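PDB 3AF6: transcription termination factor FttA from Pyrococcus horikoshii, which probably terminates transcription across the genome by zinc-dependent cleavage of nascent RNA at the exit channel of RNA polymerase. Local coordinates for residues Phe218-Ala223 with Cys262-Tyr267; Glu599-Val604 with Thr629-Lys634. All coordinates share one frame; numbering follows the deposited sequence.

How the contacts relate
Both contacts belong to the metallo-beta-lactamase fold, but to parts of it far apart in sequence. Contact 1 comes first along the chain and joins the loop after strand 213-216, in one mixed sheet, to the turn after helix 259-262. Contact 2 comes later in the chain, where helices 597-606 and 621-635 pack on the other mixed sheet. The centres of contact 1 and contact 2 are 29 Å apart and their nearest atoms about 19 Å, so the two do not meet directly. Contact 1 adjoins zinc ligands D260 and H261. Contact 2 is remote from the metal site, but strand 613-617 beneath it leads to H618, which binds the same zinc ion as D260 and H261.

Contact 1: residues Phe218-Ala223 with Cys262-Tyr267; sequences FGVNVA and CGMLPY
F218 and M264 meet through both backbone and side chain. The amide of M264 donates to F218 O at 3.1 Å, a bent bond with an N-H...O angle of 144°, and the donor is tilted 25° from the carbonyl plane. On the same two residues, the F218 ring approaches the start of the M264 side chain obliquely, F218 CD2 lying 3.4 Å from M264 CB. The ring edge is turned to the backbone beyond, with M264 O and L265 N near its plane. M264 then folds on itself at chi2 and chi3: its CG lies 3.6 Å from V220 CB, the two side chains crossing at about a right angle, and its CE lies over one face of the Y267 ring, toward the rim. V220 sets CG1 between its backbone N and carbonyl carbon (chi1 57°), which brings that methyl to 3.7 Å from G263 CA, against the bare CA of the glycine. G263 is part of a type I beta turn closed by the bond from L265 N to C262 O, 3.1 Å. Backbone hydrogen bonds between F218 and H261 and between V220 and L259 extend the attachment along the segment that carries zinc ligands D260 and H261. One bent backbone bond, with F218, V220 and M264 packed around it, thus holds the loop to the turn directly after the HxHxDH metal-binding motif of this superfamily.

Contact 2: residues Glu599-Val604 with Thr629-Lys634; sequences ELMNYV and TSIHRK
S630 O accepts the helical bond from K634 N at 3.0 Å, and the terminal methyl of M601 packs against that oxygen without bonding, M601 CE lying 3.8 Å from S630 O. The hydroxyl of S630 is engaged within its own helix by D626 O, and it is S630 CB that borders the M601 sulfur. M601 bends at chi2 and chi3 (-66° and -79°) and runs alongside I631 with the two chains pointing opposite ways, M601 SD 4.0 Å from I631 CG1. Its methyl meets the extended aliphatic chain of K634 at an angle, 3.7 Å from K634 CD. Deeper in, V604 crosses I631 obliquely: V604 CG2 touches I631 CD1 at 3.8 Å, while V604 CG1 faces I631 CG2. No hydrogen bond links the two segments, whose axes approach to 10.9 Å and cross at -45°. V604 and I631 both also rest on M391 of strand 388-392 and I614 of strand 613-617, which places the pair of helices side by side on one sheet face; helix 621-635 forms the beta-alpha-beta crossover from strand 613-617 to strand 638-640, with helix 597-606 beside it.

Contact 1: residues Phe218-Ala223 with Cys262-Tyr267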
loop_
_atom_site.group_PDB
_atom_site.type_symbol
_atom_site.label_atom_id
_atom_site.label_comp_id
_atom_site.label_asym_id
_atom_site.label_seq_id
_atom_site.Cartn_x
_atom_site.Cartn_y
_atom_site.Cartn_z
ATOM N N PHE A 218 -10.874 -0.721 -3.121
ATOM C CA PHE A 218 -11.669 -0.331 -4.272
ATOM C C PHE A 218 -10.740 -0.521 -5.459
ATOM O O PHE A 218 -10.128 0.428 -5.964
ATOM C CB PHE A 218 -12.094 1.125 -4.172
ATOM C CG PHE A 218 -13.328 1.447 -4.967
ATOM C CD1 PHE A 218 -14.549 0.850 -4.649
ATOM C CD2 PHE A 218 -13.276 2.339 -6.032
ATOM C CE1 PHE A 218 -15.691 1.136 -5.379
ATOM C CE2 PHE A 218 -14.423 2.633 -6.772
ATOM C CZ PHE A 218 -15.627 2.035 -6.449
ATOM N N GLY A 219 -10.624 -1.775 -5.885
ATOM C CA GLY A 219 -9.747 -2.087 -6.981
ATOM C C GLY A 219 -10.447 -2.145 -8.314
ATOM O O GLY A 219 -11.667 -1.961 -8.439
ATOM N N VAL A 220 -9.628 -2.398 -9.322
ATOM C CA VAL A 220 -10.056 -2.521 -10.694
ATOM C C VAL A 220 -9.451 -3.843 -11.134
ATOM O O VAL A 220 -8.569 -4.384 -10.469
ATOM C CB VAL A 220 -9.469 -1.383 -11.551
ATOM C CG1 VAL A 220 -7.959 -1.392 -11.449
ATOM C CG2 VAL A 220 -9.893 -1.546 -12.998
ATOM N N ASN A 221 -9.934 -4.377 -12.241
ATOM C CA ASN A 221 -9.388 -5.619 -12.741
ATOM C C ASN A 221 -8.793 -5.289 -14.107
ATOM O O ASN A 221 -9.514 -5.262 -15.098
ATOM C CB ASN A 221 -10.501 -6.652 -12.863
ATOM C CG ASN A 221 -9.998 -7.984 -13.347
ATOM O OD1 ASN A 221 -8.940 -8.061 -13.976
ATOM N ND2 ASN A 221 -10.757 -9.044 -13.081
ATOM N N VAL A 222 -7.491 -5.009 -14.161
ATOM C CA VAL A 222 -6.857 -4.661 -15.435
ATOM C C VAL A 222 -6.992 -5.799 -16.436
ATOM O O VAL A 222 -7.051 -5.580 -17.648
ATOM C CB VAL A 222 -5.346 -4.322 -15.276
ATOM C CG1 VAL A 222 -5.172 -3.046 -14.464
ATOM C CG2 VAL A 222 -4.607 -5.489 -14.629
ATOM N N ALA A 223 -7.053 -7.018 -15.917
ATOM C CA ALA A 223 -7.184 -8.190 -16.770
ATOM C C ALA A 223 -8.445 -8.108 -17.621
ATOM O O ALA A 223 -8.626 -8.908 -18.536
ATOM C CB ALA A 223 -7.215 -9.469 -15.912
ATOM N N CYS A 262 -6.694 -0.793 -5.030
ATOM C CA CYS A 262 -6.825 0.660 -4.955
ATOM C C CYS A 262 -6.933 1.294 -6.353
ATOM O O CYS A 262 -7.007 2.516 -6.485
ATOM C CB CYS A 262 -5.617 1.243 -4.234
ATOM S SG CYS A 262 -4.146 1.068 -5.247
ATOM N N GLY A 263 -6.944 0.457 -7.384
ATOM C CA GLY A 263 -7.004 0.945 -8.750
ATOM C C GLY A 263 -8.132 1.870 -9.185
ATOM O O GLY A 263 -7.913 2.755 -10.011
ATOM N N MET A 264 -9.337 1.661 -8.666
ATOM C CA MET A 264 -10.472 2.507 -9.030
ATOM C C MET A 264 -10.637 3.704 -8.105
ATOM O O MET A 264 -11.476 4.574 -8.347
ATOM C CB MET A 264 -11.774 1.696 -9.020
ATOM C CG MET A 264 -11.979 0.827 -10.243
ATOM S SD MET A 264 -12.187 1.823 -11.724
ATOM C CE MET A 264 -13.754 2.594 -11.366
ATOM N N LEU A 265 -9.839 3.757 -7.048
ATOM C CA LEU A 265 -9.945 4.843 -6.089
ATOM C C LEU A 265 -9.965 6.249 -6.708
ATOM O O LEU A 265 -10.840 7.050 -6.397
ATOM C CB LEU A 265 -8.829 4.715 -5.054
ATOM C CG LEU A 265 -8.808 5.663 -3.852
ATOM C CD1 LEU A 265 -10.169 5.741 -3.158
ATOM C CD2 LEU A 265 -7.757 5.150 -2.892
ATOM N N PRO A 266 -9.014 6.568 -7.604
ATOM C CA PRO A 266 -9.063 7.919 -8.172
ATOM C C PRO A 266 -10.268 8.178 -9.098
ATOM O O PRO A 266 -10.710 9.320 -9.257
ATOM C CB PRO A 266 -7.705 8.053 -8.859
ATOM C CG PRO A 266 -7.356 6.662 -9.198
ATOM C CD PRO A 266 -7.793 5.860 -8.022
ATOM N N TYR A 267 -10.812 7.115 -9.679
ATOM C CA TYR A 267 -11.982 7.220 -10.546
ATOM C C TYR A 267 -13.091 7.940 -9.790
ATOM O O TYR A 267 -13.889 8.688 -10.363
ATOM C CB TYR A 267 -12.477 5.825 -10.909
ATOM C CG TYR A 267 -13.611 5.788 -11.905
ATOM C CD1 TYR A 267 -13.353 5.789 -13.277
ATOM C CD2 TYR A 267 -14.938 5.689 -11.483
ATOM C CE1 TYR A 267 -14.380 5.683 -14.203
ATOM C CE2 TYR A 267 -15.975 5.582 -12.403
ATOM C CZ TYR A 267 -15.684 5.578 -13.760
ATOM O OH TYR A 267 -16.692 5.470 -14.688
#

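Contact 2: residues Glu599-Val604 with Thr629-Lys634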
loop_
_atom_site.group_PDB
_atom_site.type_symbol
_atom_site.label_atom_id
_atom_site.label_comp_id
_atom_site.label_asym_id
_atom_site.label_seq_id
_atom_site.Cartn_x
_atom_site.Cartn_y
_atom_site.Cartn_z
ATOM N N GLU A 599 -0.379 -22.453 4.229
ATOM C CA GLU A 599 -0.248 -21.226 5.002
ATOM C C GLU A 599 -1.596 -20.664 5.412
ATOM O O GLU A 599 -1.755 -20.184 6.537
ATOM C CB GLU A 599 0.496 -20.148 4.207
ATOM C CG GLU A 599 1.912 -20.470 3.855
ATOM C CD GLU A 599 2.593 -19.308 3.164
ATOM O OE1 GLU A 599 2.667 -18.209 3.772
ATOM O OE2 GLU A 599 3.056 -19.493 2.016
ATOM N N LEU A 600 -2.558 -20.693 4.492
ATOM C CA LEU A 600 -3.876 -20.162 4.800
ATOM C C LEU A 600 -4.504 -20.973 5.929
ATOM O O LEU A 600 -4.998 -20.410 6.900
ATOM C CB LEU A 600 -4.776 -20.178 3.556
ATOM C CG LEU A 600 -4.391 -19.293 2.352
ATOM C CD1 LEU A 600 -5.270 -19.673 1.172
ATOM C CD2 LEU A 600 -4.534 -17.804 2.671
ATOM N N MET A 601 -4.473 -22.295 5.817
ATOM C CA MET A 601 -5.055 -23.123 6.858
ATOM C C MET A 601 -4.332 -22.847 8.163
ATOM O O MET A 601 -4.960 -22.674 9.214
ATOM C CB MET A 601 -4.945 -24.606 6.501
ATOM C CG MET A 601 -5.835 -25.060 5.337
ATOM S SD MET A 601 -7.647 -24.991 5.631
ATOM C CE MET A 601 -7.919 -26.466 6.613
ATOM N N ASN A 602 -3.010 -22.776 8.093
ATOM C CA ASN A 602 -2.210 -22.532 9.286
ATOM C C ASN A 602 -2.494 -21.169 9.903
ATOM O O ASN A 602 -2.338 -20.985 11.107
ATOM C CB ASN A 602 -0.721 -22.661 8.959
ATOM C CG ASN A 602 0.161 -22.409 10.165
ATOM O OD1 ASN A 602 1.116 -21.639 10.095
ATOM N ND2 ASN A 602 -0.153 -23.056 11.278
ATOM N N TYR A 603 -2.911 -20.207 9.088
ATOM C CA TYR A 603 -3.219 -18.881 9.616
ATOM C C TYR A 603 -4.480 -18.971 10.461
ATOM O O TYR A 603 -4.626 -18.263 11.462
ATOM C CB TYR A 603 -3.451 -17.865 8.488
ATOM C CG TYR A 603 -3.679 -16.459 9.006
ATOM C CD1 TYR A 603 -2.607 -15.681 9.461
ATOM C CD2 TYR A 603 -4.968 -15.951 9.153
ATOM C CE1 TYR A 603 -2.817 -14.432 10.059
ATOM C CE2 TYR A 603 -5.190 -14.716 9.749
ATOM C CZ TYR A 603 -4.110 -13.962 10.199
ATOM O OH TYR A 603 -4.328 -12.744 10.798
ATOM N N VAL A 604 -5.400 -19.838 10.050
ATOM C CA VAL A 604 -6.647 -19.997 10.780
ATOM C C VAL A 604 -6.322 -20.641 12.116
ATOM O O VAL A 604 -6.760 -20.169 13.168
ATOM C CB VAL A 604 -7.651 -20.878 9.999
ATOM C CG1 VAL A 604 -8.966 -20.975 10.764
ATOM C CG2 VAL A 604 -7.892 -20.284 8.613
ATOM N N THR A 629 -15.022 -24.554 2.896
ATOM C CA THR A 629 -15.473 -25.891 3.249
ATOM C C THR A 629 -14.402 -26.580 4.080
ATOM O O THR A 629 -14.701 -27.202 5.103
ATOM C CB THR A 629 -15.734 -26.743 1.987
ATOM O OG1 THR A 629 -16.889 -26.242 1.300
ATOM C CG2 THR A 629 -15.949 -28.201 2.361
ATOM N N SER A 630 -13.152 -26.456 3.638
ATOM C CA SER A 630 -12.023 -27.066 4.329
ATOM C C SER A 630 -11.836 -26.557 5.754
ATOM O O SER A 630 -11.622 -27.346 6.669
ATOM C CB SER A 630 -10.741 -26.821 3.553
ATOM O OG SER A 630 -10.909 -27.172 2.202
ATOM N N ILE A 631 -11.900 -25.243 5.945
ATOM C CA ILE A 631 -11.732 -24.668 7.278
ATOM C C ILE A 631 -12.785 -25.222 8.234
ATOM O O ILE A 631 -12.471 -25.656 9.343
ATOM C CB ILE A 631 -11.857 -23.127 7.248
ATOM C CG1 ILE A 631 -10.672 -22.522 6.489
ATOM C CG2 ILE A 631 -11.930 -22.582 8.665
ATOM C CD1 ILE A 631 -10.777 -21.038 6.278
ATOM N N HIS A 632 -14.038 -25.207 7.793
ATOM C CA HIS A 632 -15.135 -25.697 8.613
ATOM C C HIS A 632 -14.944 -27.146 9.046
ATOM O O HIS A 632 -15.122 -27.497 10.213
ATOM C CB HIS A 632 -16.454 -25.605 7.853
ATOM C CG HIS A 632 -17.613 -26.151 8.621
ATOM N ND1 HIS A 632 -18.142 -25.510 9.723
ATOM C CD2 HIS A 632 -18.314 -27.301 8.481
ATOM C CE1 HIS A 632 -19.118 -26.242 10.225
ATOM N NE2 HIS A 632 -19.243 -27.334 9.490
ATOM N N ARG A 633 -14.597 -27.986 8.083
ATOM C CA ARG A 633 -14.404 -29.398 8.330
ATOM C C ARG A 633 -13.253 -29.683 9.291
ATOM O O ARG A 633 -13.346 -30.584 10.118
ATOM C CB ARG A 633 -14.177 -30.101 6.993
ATOM C CG ARG A 633 -14.277 -31.608 7.022
ATOM C CD ARG A 633 -14.659 -32.103 5.637
ATOM N NE ARG A 633 -13.826 -31.471 4.618
ATOM C CZ ARG A 633 -14.204 -31.272 3.359
ATOM N NH1 ARG A 633 -15.410 -31.659 2.959
ATOM N NH2 ARG A 633 -13.377 -30.675 2.504
ATOM N N LYS A 634 -12.177 -28.905 9.201
ATOM C CA LYS A 634 -11.025 -29.129 10.065
ATOM C C LYS A 634 -11.032 -28.377 11.382
ATOM O O LYS A 634 -10.423 -28.829 12.349
ATOM C CB LYS A 634 -9.727 -28.796 9.330
ATOM C CG LYS A 634 -8.484 -29.029 10.176
ATOM C CD LYS A 634 -7.238 -28.851 9.358
ATOM C CE LYS A 634 -5.991 -29.149 10.154
ATOM N NZ LYS A 634 -4.800 -28.974 9.275
#